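Local coordinates for ammonium transporter (Kuenenia stuttgartiensis, PDB 6EU6), which belongs to the ammonium transporter family and probably senses ammonium at the membrane, relaying the signal through a histidine kinase, at residues Ile134-Trp142 / Val366-Gly375; Thr299-Ile310 / Ser321-Ile332. All coordinates share one frame; numbering follows the deposited sequence.

Contact 1. Residues Ile134-Trp142 / Val366-Gly375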
ATOM      1  N   ILE A 134       4.591  19.746 -22.272  1.00 31.40           N
ATOM      2  CA  ILE A 134       5.742  20.507 -22.821  1.00 29.25           C
ATOM      3  C   ILE A 134       7.065  20.272 -22.103  1.00 30.32           C
ATOM      4  O   ILE A 134       7.968  19.607 -22.630  1.00 29.94           O
ATOM      5  CB  ILE A 134       5.396  22.017 -22.898  1.00 32.44           C
ATOM      6  CG1 ILE A 134       4.333  22.168 -24.012  1.00 35.02           C
ATOM      7  CG2 ILE A 134       6.613  22.835 -23.333  1.00 29.96           C
ATOM      8  CD1 ILE A 134       3.393  23.237 -23.748  1.00 49.21           C
ATOM      9  N   ILE A 135       7.168  20.776 -20.899  1.00 26.56           N
ATOM     10  CA  ILE A 135       8.469  20.778 -20.182  1.00 29.74           C
ATOM     11  C   ILE A 135       8.990  19.367 -20.005  1.00 30.40           C
ATOM     12  O   ILE A 135      10.113  19.035 -20.444  1.00 29.67           O
ATOM     13  CB  ILE A 135       8.386  21.521 -18.826  1.00 27.88           C
ATOM     14  CG1 ILE A 135       7.975  22.981 -19.054  1.00 30.61           C
ATOM     15  CG2 ILE A 135       9.672  21.414 -18.040  1.00 28.65           C
ATOM     16  CD1 ILE A 135       7.807  23.745 -17.772  1.00 31.39           C
ATOM     17  N   TYR A 136       8.171  18.512 -19.356  1.00 29.78           N
ATOM     18  CA  TYR A 136       8.673  17.155 -19.003  1.00 26.18           C
ATOM     19  C   TYR A 136       8.980  16.268 -20.214  1.00 26.84           C
ATOM     20  O   TYR A 136      10.081  15.673 -20.302  1.00 26.18           O
ATOM     21  CB  TYR A 136       7.684  16.474 -18.002  1.00 26.12           C
ATOM     22  CG  TYR A 136       8.026  15.083 -17.723  1.00 24.99           C
ATOM     23  CD1 TYR A 136       9.054  14.774 -16.867  1.00 25.16           C
ATOM     24  CD2 TYR A 136       7.379  14.050 -18.395  1.00 26.45           C
ATOM     25  CE1 TYR A 136       9.423  13.465 -16.654  1.00 26.75           C
ATOM     26  CE2 TYR A 136       7.747  12.707 -18.215  1.00 25.42           C
ATOM     27  CZ  TYR A 136       8.766  12.413 -17.306  1.00 25.46           C
ATOM     28  OH  TYR A 136       9.124  11.087 -17.050  1.00 26.69           O
ATOM     29  N   PRO A 137       8.015  16.087 -21.114  1.00 25.73           N
ATOM     30  CA  PRO A 137       8.310  15.148 -22.163  1.00 26.37           C
ATOM     31  C   PRO A 137       9.398  15.626 -23.210  1.00 27.96           C
ATOM     32  O   PRO A 137      10.088  14.802 -23.769  1.00 28.89           O
ATOM     33  CB  PRO A 137       6.955  14.968 -22.884  1.00 27.27           C
ATOM     34  CG  PRO A 137       6.251  16.267 -22.667  1.00 27.58           C
ATOM     35  CD  PRO A 137       6.723  16.768 -21.295  1.00 28.44           C
ATOM     36  N   ILE A 138       9.551  16.922 -23.418  1.00 30.43           N
ATOM     37  CA  ILE A 138      10.603  17.388 -24.348  1.00 29.27           C
ATOM     38  C   ILE A 138      12.000  17.203 -23.750  1.00 29.51           C
ATOM     39  O   ILE A 138      12.856  16.592 -24.374  1.00 30.78           O
ATOM     40  CB  ILE A 138      10.352  18.849 -24.789  1.00 29.99           C
ATOM     41  CG1 ILE A 138       9.124  18.877 -25.681  1.00 28.98           C
ATOM     42  CG2 ILE A 138      11.579  19.394 -25.532  1.00 32.63           C
ATOM     43  CD1 ILE A 138       8.507  20.253 -25.903  1.00 32.40           C
ATOM     44  N   PHE A 139      12.208  17.641 -22.512  1.00 29.47           N
ATOM     45  CA  PHE A 139      13.445  17.230 -21.798  1.00 28.50           C
ATOM     46  C   PHE A 139      13.626  15.731 -21.732  1.00 31.75           C
ATOM     47  O   PHE A 139      14.722  15.222 -21.915  1.00 28.34           O
ATOM     48  CB  PHE A 139      13.599  17.859 -20.395  1.00 29.07           C
ATOM     49  CG  PHE A 139      14.946  17.605 -19.781  1.00 29.74           C
ATOM     50  CD1 PHE A 139      15.194  16.427 -19.053  1.00 30.45           C
ATOM     51  CD2 PHE A 139      16.010  18.480 -19.981  1.00 31.45           C
ATOM     52  CE1 PHE A 139      16.477  16.162 -18.524  1.00 30.00           C
ATOM     53  CE2 PHE A 139      17.307  18.204 -19.462  1.00 27.68           C
ATOM     54  CZ  PHE A 139      17.517  17.054 -18.717  1.00 31.26           C
ATOM     55  N   GLY A 140      12.539  15.007 -21.553  1.00 29.30           N
ATOM     56  CA  GLY A 140      12.628  13.573 -21.500  1.00 30.53           C
ATOM     57  C   GLY A 140      13.131  12.993 -22.811  1.00 28.78           C
ATOM     58  O   GLY A 140      13.809  11.981 -22.817  1.00 26.23           O
ATOM     59  N   HIS A 141      12.696  13.595 -23.908  1.00 29.54           N
ATOM     60  CA  HIS A 141      13.183  13.165 -25.238  1.00 32.46           C
ATOM     61  C   HIS A 141      14.715  13.375 -25.310  1.00 28.42           C
ATOM     62  O   HIS A 141      15.465  12.479 -25.710  1.00 31.10           O
ATOM     63  CB  HIS A 141      12.506  13.931 -26.343  1.00 35.67           C
ATOM     64  CG  HIS A 141      12.824  13.398 -27.695  1.00 35.85           C
ATOM     65  ND1 HIS A 141      12.222  12.266 -28.198  1.00 32.63           N
ATOM     66  CD2 HIS A 141      13.716  13.812 -28.638  1.00 35.27           C
ATOM     67  CE1 HIS A 141      12.692  12.024 -29.412  1.00 36.34           C
ATOM     68  NE2 HIS A 141      13.593  12.950 -29.703  1.00 34.02           N
ATOM     69  N   TRP A 142      15.163  14.521 -24.827  1.00 30.34           N
ATOM     70  CA  TRP A 142      16.594  14.848 -24.909  1.00 30.10           C
ATOM     71  C   TRP A 142      17.426  13.820 -24.198  1.00 32.82           C
ATOM     72  O   TRP A 142      18.519  13.462 -24.680  1.00 32.07           O
ATOM     73  CB  TRP A 142      16.875  16.235 -24.376  1.00 28.19           C
ATOM     74  CG  TRP A 142      16.153  17.313 -25.076  1.00 27.01           C
ATOM     75  CD1 TRP A 142      15.446  17.207 -26.262  1.00 29.12           C
ATOM     76  CD2 TRP A 142      16.008  18.661 -24.648  1.00 26.04           C
ATOM     77  NE1 TRP A 142      14.857  18.425 -26.564  1.00 27.35           N
ATOM     78  CE2 TRP A 142      15.215  19.322 -25.592  1.00 27.85           C
ATOM     79  CE3 TRP A 142      16.457  19.374 -23.545  1.00 28.80           C
ATOM     80  CZ2 TRP A 142      14.858  20.648 -25.450  1.00 29.35           C
ATOM     81  CZ3 TRP A 142      16.122  20.667 -23.439  1.00 30.11           C
ATOM     82  CH2 TRP A 142      15.326  21.286 -24.363  1.00 30.79           C
ATOM     83  N   VAL A 366      21.020  22.451 -18.257  1.00 31.71           N
ATOM     84  CA  VAL A 366      19.977  22.471 -19.270  1.00 32.07           C
ATOM     85  C   VAL A 366      18.593  22.218 -18.638  1.00 33.08           C
ATOM     86  O   VAL A 366      17.664  22.911 -18.952  1.00 28.97           O
ATOM     87  CB  VAL A 366      20.254  21.457 -20.368  1.00 35.60           C
ATOM     88  CG1 VAL A 366      19.043  21.315 -21.292  1.00 34.10           C
ATOM     89  CG2 VAL A 366      21.510  21.877 -21.158  1.00 35.88           C
ATOM     90  N   ALA A 367      18.498  21.255 -17.724  1.00 30.79           N
ATOM     91  CA  ALA A 367      17.216  20.947 -17.018  1.00 31.21           C
ATOM     92  C   ALA A 367      16.699  22.151 -16.240  1.00 28.42           C
ATOM     93  O   ALA A 367      15.504  22.574 -16.351  1.00 29.23           O
ATOM     94  CB  ALA A 367      17.363  19.709 -16.109  1.00 31.11           C
ATOM     95  N   PHE A 368      17.624  22.812 -15.556  1.00 29.42           N
ATOM     96  CA  PHE A 368      17.279  24.030 -14.844  1.00 28.87           C
ATOM     97  C   PHE A 368      16.827  25.073 -15.796  1.00 30.30           C
ATOM     98  O   PHE A 368      15.795  25.684 -15.597  1.00 31.39           O
ATOM     99  CB  PHE A 368      18.455  24.516 -13.943  1.00 32.96           C
ATOM    100  CG  PHE A 368      18.140  25.739 -13.182  1.00 34.55           C
ATOM    101  CD1 PHE A 368      17.540  25.663 -11.944  1.00 35.67           C
ATOM    102  CD2 PHE A 368      18.365  27.002 -13.739  1.00 37.37           C
ATOM    103  CE1 PHE A 368      17.190  26.792 -11.232  1.00 36.76           C
ATOM    104  CE2 PHE A 368      18.020  28.140 -13.019  1.00 35.27           C
ATOM    105  CZ  PHE A 368      17.440  28.045 -11.766  1.00 34.23           C
ATOM    106  N   SER A 369      17.614  25.351 -16.823  1.00 30.07           N
ATOM    107  CA  SER A 369      17.281  26.490 -17.697  1.00 30.40           C
ATOM    108  C   SER A 369      15.956  26.283 -18.388  1.00 31.46           C
ATOM    109  O   SER A 369      15.169  27.243 -18.558  1.00 35.34           O
ATOM    110  CB  SER A 369      18.375  26.703 -18.773  1.00 31.28           C
ATOM    111  OG  SER A 369      19.648  26.916 -18.143  1.00 32.24           O
ATOM    112  N   TRP A 370      15.740  25.056 -18.874  1.00 28.42           N
ATOM    113  CA  TRP A 370      14.500  24.724 -19.540  1.00 30.91           C
ATOM    114  C   TRP A 370      13.265  24.802 -18.592  1.00 32.00           C
ATOM    115  O   TRP A 370      12.293  25.473 -18.901  1.00 31.63           O
ATOM    116  CB  TRP A 370      14.662  23.328 -20.121  1.00 31.04           C
ATOM    117  CG  TRP A 370      13.428  22.706 -20.844  1.00 31.91           C
ATOM    118  CD1 TRP A 370      12.675  21.595 -20.413  1.00 32.31           C
ATOM    119  CD2 TRP A 370      12.908  23.060 -22.112  1.00 32.70           C
ATOM    120  NE1 TRP A 370      11.700  21.296 -21.353  1.00 33.22           N
ATOM    121  CE2 TRP A 370      11.800  22.195 -22.385  1.00 32.84           C
ATOM    122  CE3 TRP A 370      13.198  24.080 -23.026  1.00 34.03           C
ATOM    123  CZ2 TRP A 370      11.060  22.280 -23.574  1.00 33.38           C
ATOM    124  CZ3 TRP A 370      12.448  24.151 -24.220  1.00 34.50           C
ATOM    125  CH2 TRP A 370      11.389  23.263 -24.470  1.00 35.79           C
ATOM    126  N   SER A 371      13.307  24.080 -17.455  1.00 30.08           N
ATOM    127  CA  SER A 371      12.160  23.954 -16.590  1.00 29.78           C
ATOM    128  C   SER A 371      11.934  25.183 -15.728  1.00 29.07           C
ATOM    129  O   SER A 371      10.818  25.704 -15.681  1.00 28.66           O
ATOM    130  CB  SER A 371      12.216  22.609 -15.759  1.00 29.44           C
ATOM    131  OG  SER A 371      11.082  22.551 -14.923  1.00 27.93           O
ATOM    132  N   PHE A 372      12.969  25.733 -15.096  1.00 29.05           N
ATOM    133  CA  PHE A 372      12.769  27.002 -14.397  1.00 30.37           C
ATOM    134  C   PHE A 372      12.431  28.117 -15.404  1.00 32.22           C
ATOM    135  O   PHE A 372      11.544  28.900 -15.175  1.00 30.49           O
ATOM    136  CB  PHE A 372      14.005  27.344 -13.617  1.00 31.48           C
ATOM    137  CG  PHE A 372      13.847  28.541 -12.780  1.00 38.32           C
ATOM    138  CD1 PHE A 372      13.108  28.483 -11.592  1.00 34.30           C
ATOM    139  CD2 PHE A 372      14.440  29.755 -13.168  1.00 37.70           C
ATOM    140  CE1 PHE A 372      12.888  29.618 -10.844  1.00 36.49           C
ATOM    141  CE2 PHE A 372      14.236  30.891 -12.408  1.00 34.92           C
ATOM    142  CZ  PHE A 372      13.485  30.816 -11.231  1.00 37.16           C
ATOM    143  N   GLY A 373      13.165  28.240 -16.502  1.00 34.31           N
ATOM    144  CA  GLY A 373      12.887  29.336 -17.428  1.00 32.59           C
ATOM    145  C   GLY A 373      11.523  29.289 -18.103  1.00 31.31           C
ATOM    146  O   GLY A 373      10.787  30.278 -18.135  1.00 32.70           O
ATOM    147  N   LEU A 374      11.150  28.147 -18.645  1.00 30.01           N
ATOM    148  CA  LEU A 374       9.779  28.027 -19.151  1.00 35.23           C
ATOM    149  C   LEU A 374       8.695  28.130 -18.081  1.00 35.57           C
ATOM    150  O   LEU A 374       7.576  28.591 -18.340  1.00 36.16           O
ATOM    151  CB  LEU A 374       9.564  26.745 -19.895  1.00 36.01           C
ATOM    152  CG  LEU A 374      10.037  26.713 -21.332  1.00 42.86           C
ATOM    153  CD1 LEU A 374       9.788  25.328 -21.954  1.00 40.93           C
ATOM    154  CD2 LEU A 374       9.289  27.788 -22.142  1.00 47.03           C
ATOM    155  N   GLY A 375       9.015  27.694 -16.882  1.00 34.57           N
ATOM    156  CA  GLY A 375       8.071  27.799 -15.804  1.00 34.85           C
ATOM    157  C   GLY A 375       7.871  29.229 -15.423  1.00 34.62           C
ATOM    158  O   GLY A 375       6.695  29.662 -15.224  1.00 31.25           O
TER

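Contact 2. Residues Thr299-Ile310 / Ser321-Ile332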
ATOM      1  N   THR A 299      23.913  13.422   0.374  1.00 32.36           N
ATOM      2  CA  THR A 299      22.679  14.069  -0.045  1.00 32.42           C
ATOM      3  C   THR A 299      21.852  14.518   1.139  1.00 27.37           C
ATOM      4  O   THR A 299      21.280  15.612   1.134  1.00 29.36           O
ATOM      5  CB  THR A 299      21.826  13.160  -0.942  1.00 30.95           C
ATOM      6  OG1 THR A 299      22.623  12.677  -2.029  1.00 30.54           O
ATOM      7  CG2 THR A 299      20.504  13.889  -1.443  1.00 32.95           C
ATOM      8  N   GLY A 300      21.786  13.707   2.165  1.00 32.47           N
ATOM      9  CA  GLY A 300      21.025  14.048   3.340  1.00 32.73           C
ATOM     10  C   GLY A 300      21.404  15.423   3.960  1.00 37.12           C
ATOM     11  O   GLY A 300      20.570  16.282   4.210  1.00 34.71           O
ATOM     12  N   ILE A 301      22.675  15.588   4.261  1.00 36.29           N
ATOM     13  CA  ILE A 301      23.219  16.840   4.764  1.00 34.17           C
ATOM     14  C   ILE A 301      23.055  17.975   3.738  1.00 29.45           C
ATOM     15  O   ILE A 301      22.603  19.049   4.095  1.00 33.59           O
ATOM     16  CB  ILE A 301      24.702  16.619   5.129  1.00 36.59           C
ATOM     17  CG1 ILE A 301      24.760  15.691   6.347  1.00 42.62           C
ATOM     18  CG2 ILE A 301      25.434  17.905   5.436  1.00 40.24           C
ATOM     19  CD1 ILE A 301      26.082  15.003   6.467  1.00 47.82           C
ATOM     20  N   LEU A 302      23.450  17.772   2.491  1.00 28.62           N
ATOM     21  CA  LEU A 302      23.400  18.880   1.550  1.00 29.42           C
ATOM     22  C   LEU A 302      21.960  19.331   1.320  1.00 34.63           C
ATOM     23  O   LEU A 302      21.682  20.541   1.059  1.00 31.07           O
ATOM     24  CB  LEU A 302      24.027  18.535   0.221  1.00 31.68           C
ATOM     25  CG  LEU A 302      25.543  18.293   0.245  1.00 34.21           C
ATOM     26  CD1 LEU A 302      26.056  17.963  -1.142  1.00 35.66           C
ATOM     27  CD2 LEU A 302      26.182  19.572   0.687  1.00 35.70           C
ATOM     28  N   ALA A 303      21.024  18.388   1.400  1.00 31.92           N
ATOM     29  CA  ALA A 303      19.626  18.750   1.136  1.00 31.75           C
ATOM     30  C   ALA A 303      19.049  19.620   2.269  1.00 28.91           C
ATOM     31  O   ALA A 303      18.262  20.533   2.029  1.00 29.62           O
ATOM     32  CB  ALA A 303      18.780  17.514   0.925  1.00 33.25           C
ATOM     33  N   ILE A 304      19.469  19.340   3.503  1.00 27.57           N
ATOM     34  CA  ILE A 304      19.035  20.094   4.646  1.00 32.22           C
ATOM     35  C   ILE A 304      19.667  21.510   4.586  1.00 31.44           C
ATOM     36  O   ILE A 304      18.972  22.467   4.926  1.00 32.37           O
ATOM     37  CB  ILE A 304      19.448  19.395   5.954  1.00 34.00           C
ATOM     38  CG1 ILE A 304      18.596  18.134   6.136  1.00 41.13           C
ATOM     39  CG2 ILE A 304      19.282  20.312   7.162  1.00 34.46           C
ATOM     40  CD1 ILE A 304      19.127  17.266   7.270  1.00 38.70           C
ATOM     41  N   ILE A 305      20.926  21.604   4.118  1.00 31.83           N
ATOM     42  CA  ILE A 305      21.569  22.903   4.008  1.00 31.31           C
ATOM     43  C   ILE A 305      20.785  23.694   2.976  1.00 30.06           C
ATOM     44  O   ILE A 305      20.423  24.870   3.171  1.00 32.45           O
ATOM     45  CB  ILE A 305      23.038  22.755   3.642  1.00 33.70           C
ATOM     46  CG1 ILE A 305      23.784  22.201   4.874  1.00 36.68           C
ATOM     47  CG2 ILE A 305      23.636  24.109   3.172  1.00 35.59           C
ATOM     48  CD1 ILE A 305      25.149  21.627   4.575  1.00 35.96           C
ATOM     49  N   ALA A 306      20.540  23.056   1.844  1.00 30.22           N
ATOM     50  CA  ALA A 306      19.751  23.656   0.799  1.00 28.97           C
ATOM     51  C   ALA A 306      18.376  24.087   1.204  1.00 29.28           C
ATOM     52  O   ALA A 306      17.923  25.194   0.842  1.00 28.89           O
ATOM     53  CB  ALA A 306      19.705  22.789  -0.423  1.00 28.99           C
ATOM     54  N   GLU A 307      17.692  23.254   1.971  1.00 27.98           N
ATOM     55  CA  GLU A 307      16.358  23.600   2.392  1.00 27.61           C
ATOM     56  C   GLU A 307      16.358  24.926   3.196  1.00 29.73           C
ATOM     57  O   GLU A 307      15.516  25.799   2.961  1.00 30.25           O
ATOM     58  CB  GLU A 307      15.838  22.484   3.276  1.00 28.94           C
ATOM     59  CG  GLU A 307      14.580  22.750   4.019  1.00 33.45           C
ATOM     60  CD  GLU A 307      14.228  21.601   5.005  1.00 38.61           C
ATOM     61  OE1 GLU A 307      14.991  21.242   5.937  1.00 37.63           O
ATOM     62  OE2 GLU A 307      13.162  21.005   4.817  1.00 36.20           O
ATOM     63  N   GLY A 308      17.315  25.071   4.126  1.00 29.76           N
ATOM     64  CA  GLY A 308      17.466  26.285   4.882  1.00 31.33           C
ATOM     65  C   GLY A 308      17.864  27.505   4.038  1.00 31.31           C
ATOM     66  O   GLY A 308      17.389  28.610   4.270  1.00 32.69           O
ATOM     67  N   PHE A 309      18.719  27.287   3.052  1.00 33.46           N
ATOM     68  CA  PHE A 309      19.176  28.357   2.129  1.00 32.90           C
ATOM     69  C   PHE A 309      18.012  28.909   1.309  1.00 35.62           C
ATOM     70  O   PHE A 309      17.817  30.143   1.124  1.00 33.90           O
ATOM     71  CB  PHE A 309      20.292  27.811   1.263  1.00 35.76           C
ATOM     72  CG  PHE A 309      20.823  28.774   0.282  1.00 40.88           C
ATOM     73  CD1 PHE A 309      21.748  29.732   0.668  1.00 47.23           C
ATOM     74  CD2 PHE A 309      20.425  28.717  -1.028  1.00 42.30           C
ATOM     75  CE1 PHE A 309      22.230  30.659  -0.239  1.00 43.56           C
ATOM     76  CE2 PHE A 309      20.897  29.649  -1.941  1.00 47.77           C
ATOM     77  CZ  PHE A 309      21.792  30.612  -1.540  1.00 44.56           C
ATOM     78  N   ILE A 310      17.167  28.010   0.878  1.00 34.02           N
ATOM     79  CA  ILE A 310      16.056  28.339  -0.003  1.00 30.52           C
ATOM     80  C   ILE A 310      15.047  29.153   0.805  1.00 30.47           C
ATOM     81  O   ILE A 310      14.501  30.162   0.366  1.00 31.56           O
ATOM     82  CB  ILE A 310      15.425  27.050  -0.575  1.00 30.82           C
ATOM     83  CG1 ILE A 310      16.357  26.428  -1.618  1.00 29.54           C
ATOM     84  CG2 ILE A 310      14.021  27.351  -1.156  1.00 26.78           C
ATOM     85  CD1 ILE A 310      16.032  24.959  -1.883  1.00 30.71           C
ATOM     86  N   SER A 321       9.303  21.556   1.199  1.00 27.02           N
ATOM     87  CA  SER A 321      10.694  21.499   0.771  1.00 28.53           C
ATOM     88  C   SER A 321      10.877  20.744  -0.550  1.00 25.63           C
ATOM     89  O   SER A 321      11.840  19.999  -0.721  1.00 27.34           O
ATOM     90  CB  SER A 321      11.566  20.930   1.872  1.00 29.56           C
ATOM     91  OG  SER A 321      11.364  21.638   3.055  1.00 29.74           O
ATOM     92  N   ALA A 322       9.873  20.835  -1.436  1.00 27.29           N
ATOM     93  CA  ALA A 322       9.906  20.181  -2.724  1.00 27.85           C
ATOM     94  C   ALA A 322      11.150  20.550  -3.558  1.00 29.63           C
ATOM     95  O   ALA A 322      11.730  19.721  -4.278  1.00 24.52           O
ATOM     96  CB  ALA A 322       8.681  20.532  -3.508  1.00 29.46           C
ATOM     97  N   ILE A 323      11.554  21.816  -3.460  1.00 28.61           N
ATOM     98  CA  ILE A 323      12.694  22.299  -4.284  1.00 28.61           C
ATOM     99  C   ILE A 323      13.971  21.650  -3.790  1.00 27.67           C
ATOM    100  O   ILE A 323      14.724  21.076  -4.540  1.00 29.43           O
ATOM    101  CB  ILE A 323      12.826  23.818  -4.209  1.00 26.58           C
ATOM    102  CG1 ILE A 323      11.550  24.476  -4.753  1.00 28.45           C
ATOM    103  CG2 ILE A 323      14.062  24.219  -4.999  1.00 29.95           C
ATOM    104  CD1 ILE A 323      11.424  25.962  -4.318  1.00 29.70           C
ATOM    105  N   ALA A 324      14.155  21.658  -2.488  1.00 26.93           N
ATOM    106  CA  ALA A 324      15.294  20.936  -1.918  1.00 27.22           C
ATOM    107  C   ALA A 324      15.300  19.452  -2.178  1.00 27.74           C
ATOM    108  O   ALA A 324      16.359  18.902  -2.509  1.00 25.36           O
ATOM    109  CB  ALA A 324      15.352  21.182  -0.428  1.00 27.41           C
ATOM    110  N   VAL A 325      14.134  18.757  -2.069  1.00 27.77           N
ATOM    111  CA  VAL A 325      14.117  17.308  -2.158  1.00 26.87           C
ATOM    112  C   VAL A 325      14.371  16.940  -3.636  1.00 26.59           C
ATOM    113  O   VAL A 325      15.293  16.176  -3.989  1.00 25.00           O
ATOM    114  CB  VAL A 325      12.780  16.728  -1.668  1.00 27.06           C
ATOM    115  CG1 VAL A 325      12.580  15.303  -2.128  1.00 26.01           C
ATOM    116  CG2 VAL A 325      12.686  16.856  -0.146  1.00 30.21           C
ATOM    117  N   HIS A 326      13.505  17.472  -4.490  1.00 24.69           N
ATOM    118  CA  HIS A 326      13.466  17.077  -5.885  1.00 23.37           C
ATOM    119  C   HIS A 326      14.493  17.852  -6.798  1.00 23.87           C
ATOM    120  O   HIS A 326      15.149  17.241  -7.604  1.00 25.68           O
ATOM    121  CB  HIS A 326      12.044  17.213  -6.433  1.00 24.44           C
ATOM    122  CG  HIS A 326      11.007  16.431  -5.679  1.00 24.17           C
ATOM    123  ND1 HIS A 326      10.765  15.101  -5.909  1.00 27.22           N
ATOM    124  CD2 HIS A 326      10.161  16.799  -4.688  1.00 26.75           C
ATOM    125  CE1 HIS A 326       9.814  14.679  -5.085  1.00 23.09           C
ATOM    126  NE2 HIS A 326       9.462  15.687  -4.308  1.00 25.91           N
ATOM    127  N   GLY A 327      14.550  19.140  -6.662  1.00 24.93           N
ATOM    128  CA  GLY A 327      15.453  19.971  -7.468  1.00 29.31           C
ATOM    129  C   GLY A 327      16.904  19.699  -7.037  1.00 25.99           C
ATOM    130  O   GLY A 327      17.674  19.147  -7.788  1.00 28.91           O
ATOM    131  N   VAL A 328      17.222  20.008  -5.800  1.00 25.21           N
ATOM    132  CA  VAL A 328      18.605  19.874  -5.342  1.00 27.76           C
ATOM    133  C   VAL A 328      19.032  18.420  -5.192  1.00 29.38           C
ATOM    134  O   VAL A 328      20.103  18.001  -5.642  1.00 29.21           O
ATOM    135  CB  VAL A 328      18.867  20.673  -4.053  1.00 30.30           C
ATOM    136  CG1 VAL A 328      20.326  20.470  -3.564  1.00 29.19           C
ATOM    137  CG2 VAL A 328      18.548  22.133  -4.263  1.00 30.77           C
ATOM    138  N   GLY A 329      18.191  17.611  -4.546  1.00 29.64           N
ATOM    139  CA  GLY A 329      18.449  16.196  -4.510  1.00 27.05           C
ATOM    140  C   GLY A 329      18.714  15.573  -5.878  1.00 26.17           C
ATOM    141  O   GLY A 329      19.587  14.742  -5.993  1.00 25.43           O
ATOM    142  N   GLY A 330      18.006  16.021  -6.911  1.00 25.76           N
ATOM    143  CA  GLY A 330      18.211  15.412  -8.206  1.00 28.30           C
ATOM    144  C   GLY A 330      19.554  15.864  -8.758  1.00 27.39           C
ATOM    145  O   GLY A 330      20.232  15.103  -9.418  1.00 25.88           O
ATOM    146  N   VAL A 331      19.914  17.116  -8.537  1.00 26.44           N
ATOM    147  CA  VAL A 331      21.215  17.610  -9.010  1.00 29.64           C
ATOM    148  C   VAL A 331      22.361  16.799  -8.373  1.00 28.96           C
ATOM    149  O   VAL A 331      23.235  16.274  -9.065  1.00 30.73           O
ATOM    150  CB  VAL A 331      21.419  19.064  -8.662  1.00 29.12           C
ATOM    151  CG1 VAL A 331      22.887  19.462  -8.827  1.00 31.79           C
ATOM    152  CG2 VAL A 331      20.470  19.935  -9.467  1.00 29.12           C
ATOM    153  N   ILE A 332      22.271  16.609  -7.066  1.00 29.63           N
ATOM    154  CA  ILE A 332      23.285  15.888  -6.382  1.00 29.53           C
ATOM    155  C   ILE A 332      23.402  14.445  -6.878  1.00 31.15           C
ATOM    156  O   ILE A 332      24.517  13.939  -7.154  1.00 28.54           O
ATOM    157  CB  ILE A 332      23.045  15.878  -4.842  1.00 30.73           C
ATOM    158  CG1 ILE A 332      23.045  17.274  -4.281  1.00 35.94           C
ATOM    159  CG2 ILE A 332      24.034  14.937  -4.176  1.00 33.91           C
ATOM    160  CD1 ILE A 332      22.374  17.425  -2.933  1.00 36.65           C
TER

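Contact 1. Residues Ile134-Trp142 / Val366-Gly375
The indole N-H of Trp-370 donates to the backbone oxygen of Ile-135, NE1 to O 2.9 Å with an N-H...O angle of 156°. The acceptor lies in the indole plane, and the nitrogen lies in the carbonyl plane on a lone pair, so direction as well as distance supports the bond. The same oxygen accepts Phe-139 N at a longer 3.3 Å; the helix is kinked here, where Pro-137 has no N-H to give the preceding turn.

The aromatic component is edge-to-face: the edge of Trp-142 meets the face of Trp-370, with six-membered ring centroids 4.9 Å apart and planes at 54°. Leu-374 CD1, from the same helix as Trp-370, lies over the opposite indole face, toward its rim. A chi1 of 177° turns the Trp-370 indole away from its own backbone N and across to the other helix, as a knob among Ile-135, Ile-138, Phe-139 and Trp-142.

Apolar packing fills the rest. Ile-138 CG2 approaches Trp-370 CZ2 to 3.5 Å, the two side chains crossing nearly at right angles. Ile-135 is the reciprocal knob: CG2 lies 3.6 Å from Ser-371 CB, while its CG1-CD1 arm slides past Leu-374, the two side chains pointing opposite ways. Farther along, Phe-139 CE2 sits 3.7 Å from Ala-367 CB, and Val-366 CG1 lies at the Phe-139 ring edge and 3.7 Å from Trp-142 CZ3.

These mutual knobs-into-holes join helices 121-144 and 353-385, which run nearly antiparallel here, their local axes approaching to 9.9 Å. Helix 167-185 packs alongside, Phe-177 touching Ile-135 and Ser-371 while Ser-371 OG bonds Ile-173 O; Trp-142 NE1 is held by Leu-74 O, and helices 40-67 and 93-114 meet Tyr-136.

Contact 2. Residues Thr299-Ile310 / Ser321-Ile332
Ile-332, which has the most surface buried here, splits its branches between two residues of the facing helix: CD1 lies 3.7 Å from Leu-302 CB, and CG2 comes within 3.4 Å of Thr-299 OG1, a hydroxyl bonded to Ile-295 O. At the other end Ile-310 makes the contact through CD1. With CG1 anti to the carbonyl carbon (chi1 -73°) and the chain extended beyond it (chi2 161°), CD1 comes to 3.8 Å from both Ile-323 CG2 and the backbone N of Ala-324.

Ala-324 marks the closest backbone approach, its CA 5.2 Å from that of Glu-307; its methyl fits against Glu-307 CA and Ala-303 O, a small side chain at the point where the helices come together. Beside it, Ser-321 OG donates to the anti lone pair of Glu-307 OE2 at 2.6 Å. That oxygen also bonds Thr-271, and OE1 bonds Ser-268, so hydroxyls hold both carboxylate oxygens.

The local axes, 8.7 Å apart at 126°, belong to consecutive helices 289-312 and 322-340. Helix 266-280 packs against both, and helix 167-185 meets helix 322-340 through Ile-323 and Val-331 and through a His-171 to His-326 bond, consistent with the twin-histidine pair of Amt pores.

How the contacts relate
Contact 1 is the more buried of the two, with no exposed residue among those that touch; contact 2 is partly buried, with Leu-302 on the surface. They bury almost equal areas (492 and 490 Å²) and lie about 19 Å apart between centres, without touching. No helix is shared, but helices 322-340 and 353-385 follow one another in the chain, and contact 2 is nested within the long, mostly helical span that contact 1 closes. Helix 167-185 touches both. Contact 1 adds aromatic rings and an indole-to-backbone bond to its aliphatic packing between wider-spaced, more nearly antiparallel segments, whereas contact 2, without aromatic side chains at the interface, pairs small and branched aliphatic residues with a carboxylate-hydroxyl bond.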